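PDB 3MVG: ribosome inactivating type 1 protein, which belongs to the single-chain (type 1) ribosome-inactivating proteins of plants and probably inactivates ribosomes. Local coordinates for residues G106-L111 with L155-S160; E120-G125 with V148-I153. All coordinates share one frame; numbering follows the deposited sequence.

Interaction 1: residues G106-L111 with L155-S160; sequences GSYGAL and LIQLVS
Y108 brings the hydroxyl end of its ring against I156 and CG of Q157, with OH 3.4 Å from I156 CG2 and 3.5 Å from Q157 CG. CG of Y108 is anti to the carbonyl carbon (chi1 -71°), which carries the ring across toward helix 146-164. There it slides past I156 in the opposite direction and meets both partners obliquely; its plane lies 65° from the Q157 amide. Y108 OH touches only carbon on these two residues, and its polar partner is E161 OE2, one turn farther along the same helix. The Q157 amide is held separately, by Q198 and by the carbonyl of I153. Beside the tyrosine, L111 and I156 reach toward each other tip to tip, CD1 to CD1 at 3.7 Å. I156 thus serves two neighbours, one with each branch. The start of helix 108-115 is fixed by S107, the N-cap residue, whose OG accepts from A110 N at 3.0 Å (N-H...O 163°). R119 makes a cation-pi contact with the Y108 ring. Y72 and V73 of strand 72-78 touch I156, and L155 faces helix 126-138, which places the contact where helix 108-115 meets the core helix 146-164 beside the sheet.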
ATOM      1  N   GLY A 106      13.763 -24.105   0.928  1.00 13.16           N
ATOM      2  CA  GLY A 106      12.764 -23.057   0.817  1.00 12.88           C
ATOM      3  C   GLY A 106      12.766 -22.289  -0.493  1.00 12.56           C
ATOM      4  O   GLY A 106      12.030 -21.316  -0.625  1.00 12.68           O
ATOM      5  N   SER A 107      13.567 -22.704  -1.474  1.00 12.83           N
ATOM      6  CA  SER A 107      13.512 -22.024  -2.770  1.00 13.07           C
ATOM      7  C   SER A 107      12.141 -22.248  -3.401  1.00 12.81           C
ATOM      8  O   SER A 107      11.525 -23.293  -3.191  1.00 12.30           O
ATOM      9  CB  SER A 107      14.620 -22.501  -3.709  1.00 13.48           C
ATOM     10  OG  SER A 107      14.303 -23.771  -4.239  1.00 15.53           O
ATOM     11  N   TYR A 108      11.653 -21.280  -4.169  1.00 12.73           N
ATOM     12  CA  TYR A 108      10.377 -21.485  -4.841  1.00 12.80           C
ATOM     13  C   TYR A 108      10.434 -22.649  -5.828  1.00 13.06           C
ATOM     14  O   TYR A 108       9.446 -23.343  -6.007  1.00 13.11           O
ATOM     15  CB  TYR A 108       9.871 -20.216  -5.526  1.00 12.77           C
ATOM     16  CG  TYR A 108       9.410 -19.168  -4.546  1.00 12.65           C
ATOM     17  CD1 TYR A 108       8.361 -19.428  -3.665  1.00 12.38           C
ATOM     18  CD2 TYR A 108      10.018 -17.919  -4.494  1.00 12.94           C
ATOM     19  CE1 TYR A 108       7.929 -18.476  -2.753  1.00 13.51           C
ATOM     20  CE2 TYR A 108       9.589 -16.952  -3.581  1.00 13.32           C
ATOM     21  CZ  TYR A 108       8.542 -17.246  -2.724  1.00 12.60           C
ATOM     22  OH  TYR A 108       8.123 -16.303  -1.821  1.00 13.50           O
ATOM     23  N   GLY A 109      11.594 -22.861  -6.447  1.00 13.52           N
ATOM     24  CA  GLY A 109      11.783 -24.003  -7.346  1.00 13.66           C
ATOM     25  C   GLY A 109      11.515 -25.307  -6.615  1.00 13.39           C
ATOM     26  O   GLY A 109      10.758 -26.151  -7.087  1.00 13.72           O
ATOM     27  N   ALA A 110      12.144 -25.473  -5.458  1.00 13.31           N
ATOM     28  CA  ALA A 110      11.950 -26.682  -4.659  1.00 13.21           C
ATOM     29  C   ALA A 110      10.519 -26.777  -4.129  1.00 12.85           C
ATOM     30  O   ALA A 110       9.888 -27.832  -4.205  1.00 12.68           O
ATOM     31  CB  ALA A 110      12.927 -26.720  -3.510  1.00 13.83           C
ATOM     32  N   LEU A 111      10.003 -25.676  -3.583  1.00 12.22           N
ATOM     33  CA  LEU A 111       8.649 -25.692  -3.023  1.00 12.03           C
ATOM     34  C   LEU A 111       7.598 -26.011  -4.074  1.00 12.23           C
ATOM     35  O   LEU A 111       6.694 -26.810  -3.828  1.00 12.56           O
ATOM     36  CB  LEU A 111       8.322 -24.360  -2.346  1.00 12.08           C
ATOM     37  CG  LEU A 111       9.097 -24.024  -1.077  1.00 11.89           C
ATOM     38  CD1 LEU A 111       8.896 -22.550  -0.740  1.00 12.43           C
ATOM     39  CD2 LEU A 111       8.660 -24.902   0.083  1.00 13.08           C
ATOM     40  N   LEU A 155       2.512 -19.063   3.166  1.00  9.47           N
ATOM     41  CA  LEU A 155       3.011 -18.358   4.356  1.00  9.90           C
ATOM     42  C   LEU A 155       4.254 -17.520   4.083  1.00  9.60           C
ATOM     43  O   LEU A 155       4.357 -16.403   4.574  1.00  9.50           O
ATOM     44  CB  LEU A 155       3.255 -19.334   5.504  1.00 10.85           C
ATOM     45  CG  LEU A 155       1.978 -20.023   5.992  1.00 11.89           C
ATOM     46  CD1 LEU A 155       2.286 -21.043   7.071  1.00 15.44           C
ATOM     47  CD2 LEU A 155       0.904 -19.035   6.457  1.00 15.54           C
ATOM     48  N   ILE A 156       5.185 -18.052   3.293  1.00  9.26           N
ATOM     49  CA  ILE A 156       6.367 -17.294   2.911  1.00  9.38           C
ATOM     50  C   ILE A 156       5.969 -16.006   2.194  1.00  9.43           C
ATOM     51  O   ILE A 156       6.493 -14.928   2.497  1.00  9.36           O
ATOM     52  CB  ILE A 156       7.339 -18.146   2.072  1.00  9.28           C
ATOM     53  CG1 ILE A 156       8.003 -19.198   2.970  1.00 10.73           C
ATOM     54  CG2 ILE A 156       8.380 -17.255   1.383  1.00 10.65           C
ATOM     55  CD1 ILE A 156       8.677 -20.342   2.223  1.00 11.43           C
ATOM     56  N   GLN A 157       5.031 -16.092   1.267  1.00  9.07           N
ATOM     57  CA  GLN A 157       4.620 -14.894   0.556  1.00  9.79           C
ATOM     58  C   GLN A 157       3.899 -13.889   1.440  1.00  9.38           C
ATOM     59  O   GLN A 157       4.103 -12.690   1.294  1.00  9.94           O
ATOM     60  CB  GLN A 157       3.797 -15.238  -0.672  1.00 10.32           C
ATOM     61  CG  GLN A 157       4.606 -15.912  -1.754  1.00 10.49           C
ATOM     62  CD  GLN A 157       3.773 -16.186  -2.967  1.00 10.94           C
ATOM     63  OE1 GLN A 157       3.824 -15.449  -3.955  1.00 11.56           O
ATOM     64  NE2 GLN A 157       2.965 -17.230  -2.894  1.00 10.40           N
ATOM     65  N   LEU A 158       3.072 -14.367   2.366  1.00  8.95           N
ATOM     66  CA  LEU A 158       2.266 -13.476   3.201  1.00  9.33           C
ATOM     67  C   LEU A 158       2.975 -12.981   4.452  1.00  9.28           C
ATOM     68  O   LEU A 158       2.445 -12.106   5.153  1.00  9.82           O
ATOM     69  CB  LEU A 158       0.915 -14.117   3.538  1.00  9.60           C
ATOM     70  CG  LEU A 158       0.034 -14.381   2.316  1.00  9.69           C
ATOM     71  CD1 LEU A 158      -1.219 -15.126   2.731  1.00 11.58           C
ATOM     72  CD2 LEU A 158      -0.332 -13.078   1.638  1.00 12.35           C
ATOM     73  N   VAL A 159       4.166 -13.513   4.729  1.00  8.88           N
ATOM     74  CA  VAL A 159       4.967 -13.072   5.865  1.00  9.21           C
ATOM     75  C   VAL A 159       6.296 -12.487   5.377  1.00  8.97           C
ATOM     76  O   VAL A 159       6.540 -11.297   5.562  1.00  9.39           O
ATOM     77  CB  VAL A 159       5.185 -14.220   6.889  1.00  9.22           C
ATOM     78  CG1 VAL A 159       6.123 -13.783   7.986  1.00 10.37           C
ATOM     79  CG2 VAL A 159       3.844 -14.667   7.472  1.00  9.66           C
ATOM     80  N   SER A 160       7.141 -13.302   4.742  1.00  9.04           N
ATOM     81  CA  SER A 160       8.463 -12.833   4.295  1.00  9.35           C
ATOM     82  C   SER A 160       8.386 -11.845   3.132  1.00  9.40           C
ATOM     83  O   SER A 160       9.039 -10.802   3.153  1.00  9.32           O
ATOM     84  CB  SER A 160       9.343 -14.012   3.894  1.00  9.67           C
ATOM     85  OG  SER A 160       9.565 -14.891   4.984  1.00 10.89           O
TER

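Interaction 2: residues E120-G125 with V148-I153; sequences ENIDLG and VARSLI
I122 is the side chain on which both halves of this contact turn: one end packs on I153, while its CG2 branch lies over a face of the R150 guanidinium. The compact half is purely apolar. I122 CD1 approaches I153 CG2 to 3.9 Å and I153 CD1 to 4.0 Å, the two side chains crossing at about a right angle; the same methyl also lies 4.1 Å from R150 CG. Both isoleucines are buried, and V154 adds a further contact to I122.

The other half is more open and includes water. R150 CG is anti to the backbone N (chi1 -166°) and the chain stays extended as far as NE, which takes the guanidinium past I122 in the opposite direction. I122 CG2 is 3.7 Å from R150 NH2 and 3.8 Å from CZ, a dispersion contact with a flat cation. At the edge of that group, in its plane, a water accepts from R150 NH2 at 2.8 Å and donates to D123 O, also at 2.8 Å, bridging helix and loop. The carboxylate of D123 is not in contact with this arginine, since OD2 is 6.2 Å from R150 NH2; its OD1 forms a salt bridge with R189 instead. R150 and D123 are both only partly exposed, in keeping with a border position.

Residues 120-125 lie in the connection between helices 108-115 and 126-138, at its end before the second helix. Through I122 this connection packs on helix 146-164, while I153 also touches L111, Q112 and A115 of helix 108-115.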
ATOM      1  N   GLU A 120       1.829 -18.955  -9.116  1.00 16.11           N
ATOM      2  CA  GLU A 120       0.883 -18.196  -9.940  1.00 17.03           C
ATOM      3  C   GLU A 120      -0.527 -18.776  -9.856  1.00 16.69           C
ATOM      4  O   GLU A 120      -1.498 -18.090 -10.170  1.00 17.06           O
ATOM      5  CB  GLU A 120       1.324 -18.151 -11.410  1.00 18.10           C
ATOM      6  CG  GLU A 120       2.444 -17.177 -11.712  1.00 20.77           C
ATOM      7  CD  GLU A 120       2.916 -17.223 -13.156  0.50 22.47           C
ATOM      8  OE1 GLU A 120       2.067 -17.214 -14.074  0.50 24.23           O
ATOM      9  OE2 GLU A 120       4.146 -17.248 -13.367  0.50 24.05           O
ATOM     10  N   ASN A 121      -0.627 -20.036  -9.435  1.00 16.43           N
ATOM     11  CA  ASN A 121      -1.910 -20.740  -9.367  1.00 16.67           C
ATOM     12  C   ASN A 121      -2.408 -21.016  -7.945  1.00 16.10           C
ATOM     13  O   ASN A 121      -3.308 -21.832  -7.737  1.00 16.99           O
ATOM     14  CB  ASN A 121      -1.834 -22.036 -10.190  1.00 17.56           C
ATOM     15  CG  ASN A 121      -1.420 -21.785 -11.630  1.00 19.28           C
ATOM     16  OD1 ASN A 121      -1.912 -20.862 -12.279  1.00 22.26           O
ATOM     17  ND2 ASN A 121      -0.500 -22.598 -12.130  1.00 22.23           N
ATOM     18  N   ILE A 122      -1.831 -20.310  -6.974  1.00 14.82           N
ATOM     19  CA  ILE A 122      -2.159 -20.495  -5.559  1.00 13.83           C
ATOM     20  C   ILE A 122      -2.747 -19.208  -4.987  1.00 13.07           C
ATOM     21  O   ILE A 122      -2.090 -18.166  -4.974  1.00 12.52           O
ATOM     22  CB  ILE A 122      -0.917 -20.944  -4.752  1.00 13.61           C
ATOM     23  CG1 ILE A 122      -0.480 -22.347  -5.208  1.00 13.96           C
ATOM     24  CG2 ILE A 122      -1.192 -20.887  -3.238  1.00 14.10           C
ATOM     25  CD1 ILE A 122       0.859 -22.813  -4.648  1.00 14.94           C
ATOM     26  N   ASP A 123      -3.998 -19.286  -4.530  1.00 12.69           N
ATOM     27  CA  ASP A 123      -4.697 -18.131  -3.941  1.00 12.66           C
ATOM     28  C   ASP A 123      -3.970 -17.608  -2.710  1.00 11.47           C
ATOM     29  O   ASP A 123      -3.512 -18.390  -1.875  1.00 11.27           O
ATOM     30  CB  ASP A 123      -6.125 -18.497  -3.506  1.00 13.37           C
ATOM     31  CG  ASP A 123      -7.093 -18.650  -4.665  1.00 15.79           C
ATOM     32  OD1 ASP A 123      -6.787 -18.236  -5.793  1.00 16.68           O
ATOM     33  OD2 ASP A 123      -8.196 -19.182  -4.420  0.80 18.09           O
ATOM     34  N   LEU A 124      -3.881 -16.286  -2.617  1.00 10.97           N
ATOM     35  CA  LEU A 124      -3.356 -15.600  -1.446  1.00 10.79           C
ATOM     36  C   LEU A 124      -4.413 -14.683  -0.859  1.00 10.85           C
ATOM     37  O   LEU A 124      -5.115 -13.969  -1.583  1.00 11.73           O
ATOM     38  CB  LEU A 124      -2.123 -14.779  -1.823  1.00 10.60           C
ATOM     39  CG  LEU A 124      -0.928 -15.554  -2.384  1.00 10.37           C
ATOM     40  CD1 LEU A 124       0.177 -14.588  -2.749  1.00 12.37           C
ATOM     41  CD2 LEU A 124      -0.404 -16.601  -1.395  1.00 11.00           C
ATOM     42  N   GLY A 125      -4.502 -14.687   0.462  1.00 10.48           N
ATOM     43  CA  GLY A 125      -5.477 -13.885   1.197  1.00 10.37           C
ATOM     44  C   GLY A 125      -5.552 -14.435   2.600  1.00 10.77           C
ATOM     45  O   GLY A 125      -4.801 -15.355   2.949  1.00 10.51           O
ATOM     46  N   VAL A 148       2.580 -29.506   2.699  1.00 10.75           N
ATOM     47  CA  VAL A 148       3.519 -28.715   3.495  1.00 10.75           C
ATOM     48  C   VAL A 148       4.165 -27.663   2.600  1.00 10.48           C
ATOM     49  O   VAL A 148       4.193 -26.474   2.931  1.00 10.23           O
ATOM     50  CB  VAL A 148       4.603 -29.593   4.149  1.00 10.82           C
ATOM     51  CG1 VAL A 148       5.614 -28.742   4.925  1.00 10.88           C
ATOM     52  CG2 VAL A 148       3.963 -30.592   5.075  1.00 12.33           C
ATOM     53  N   ALA A 149       4.679 -28.088   1.449  1.00 10.67           N
ATOM     54  CA  ALA A 149       5.261 -27.150   0.501  1.00 10.49           C
ATOM     55  C   ALA A 149       4.235 -26.124   0.028  1.00 10.78           C
ATOM     56  O   ALA A 149       4.541 -24.930  -0.049  1.00 10.64           O
ATOM     57  CB  ALA A 149       5.868 -27.894  -0.681  1.00 10.99           C
ATOM     58  N   ARG A 150       3.017 -26.573  -0.276  1.00 10.63           N
ATOM     59  CA  ARG A 150       1.979 -25.646  -0.718  1.00 10.88           C
ATOM     60  C   ARG A 150       1.698 -24.587   0.355  1.00 10.15           C
ATOM     61  O   ARG A 150       1.604 -23.389   0.067  1.00 10.63           O
ATOM     62  CB  ARG A 150       0.687 -26.386  -1.057  1.00 11.11           C
ATOM     63  CG  ARG A 150      -0.291 -25.518  -1.824  1.00 12.30           C
ATOM     64  CD  ARG A 150      -1.718 -26.042  -1.740  1.00 14.30           C
ATOM     65  NE  ARG A 150      -2.618 -25.246  -2.575  1.00 15.83           N
ATOM     66  CZ  ARG A 150      -3.117 -24.055  -2.231  1.00 15.91           C
ATOM     67  NH1 ARG A 150      -2.815 -23.498  -1.061  1.00 16.86           N
ATOM     68  NH2 ARG A 150      -3.908 -23.407  -3.074  1.00 17.49           N
ATOM     69  N   SER A 151       1.589 -25.038   1.602  1.00 10.08           N
ATOM     70  CA  SER A 151       1.291 -24.134   2.715  1.00  9.77           C
ATOM     71  C   SER A 151       2.426 -23.159   2.975  1.00  9.40           C
ATOM     72  O   SER A 151       2.183 -21.985   3.262  1.00  9.30           O
ATOM     73  CB  SER A 151       0.942 -24.923   3.972  1.00 10.16           C
ATOM     74  OG  SER A 151      -0.227 -25.708   3.734  1.00 10.77           O
ATOM     75  N   LEU A 152       3.663 -23.629   2.844  1.00  9.30           N
ATOM     76  CA  LEU A 152       4.822 -22.754   2.979  1.00  9.67           C
ATOM     77  C   LEU A 152       4.895 -21.704   1.877  1.00  9.63           C
ATOM     78  O   LEU A 152       5.279 -20.572   2.132  1.00  9.96           O
ATOM     79  CB  LEU A 152       6.113 -23.563   3.061  1.00  9.96           C
ATOM     80  CG  LEU A 152       6.353 -24.261   4.400  1.00 10.16           C
ATOM     81  CD1 LEU A 152       7.499 -25.255   4.273  1.00 12.33           C
ATOM     82  CD2 LEU A 152       6.615 -23.271   5.534  1.00 12.10           C
ATOM     83  N   ILE A 153       4.484 -22.049   0.665  1.00  9.40           N
ATOM     84  CA  ILE A 153       4.412 -21.060  -0.413  1.00 10.05           C
ATOM     85  C   ILE A 153       3.495 -19.904  -0.006  1.00  9.71           C
ATOM     86  O   ILE A 153       3.826 -18.731  -0.211  1.00  9.70           O
ATOM     87  CB  ILE A 153       3.933 -21.708  -1.734  1.00 10.22           C
ATOM     88  CG1 ILE A 153       5.049 -22.585  -2.304  1.00 10.80           C
ATOM     89  CG2 ILE A 153       3.522 -20.649  -2.749  1.00 11.72           C
ATOM     90  CD1 ILE A 153       4.614 -23.498  -3.443  1.00 12.71           C
TER
HETATM   91  O   HOH W   1      -4.307 -21.032  -1.579  1.00 14.64           O

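Both contacts use successive turns of helix 146-164, and their centres lie 8 Å apart. Along the chain, the two segments of interaction 2 fall between those of interaction 1. Helix 108-115 and the connection after it both pack on this helix, while helix 126-138 touches it through L155 and S151. The contacts also touch directly: L111 CB is 3.7 Å from I153 CG1, and Q157 NE2 is 3.7 Å from L124 CD2. Interaction 1 is the more central, about 7 Å from the chain centre to its own centre, against about 12 Å for interaction 2. A glycerol, probably from crystallisation, lies about 4 Å from the Y108 side chain and hydrogen-bonds to Y108 N and S107 OG.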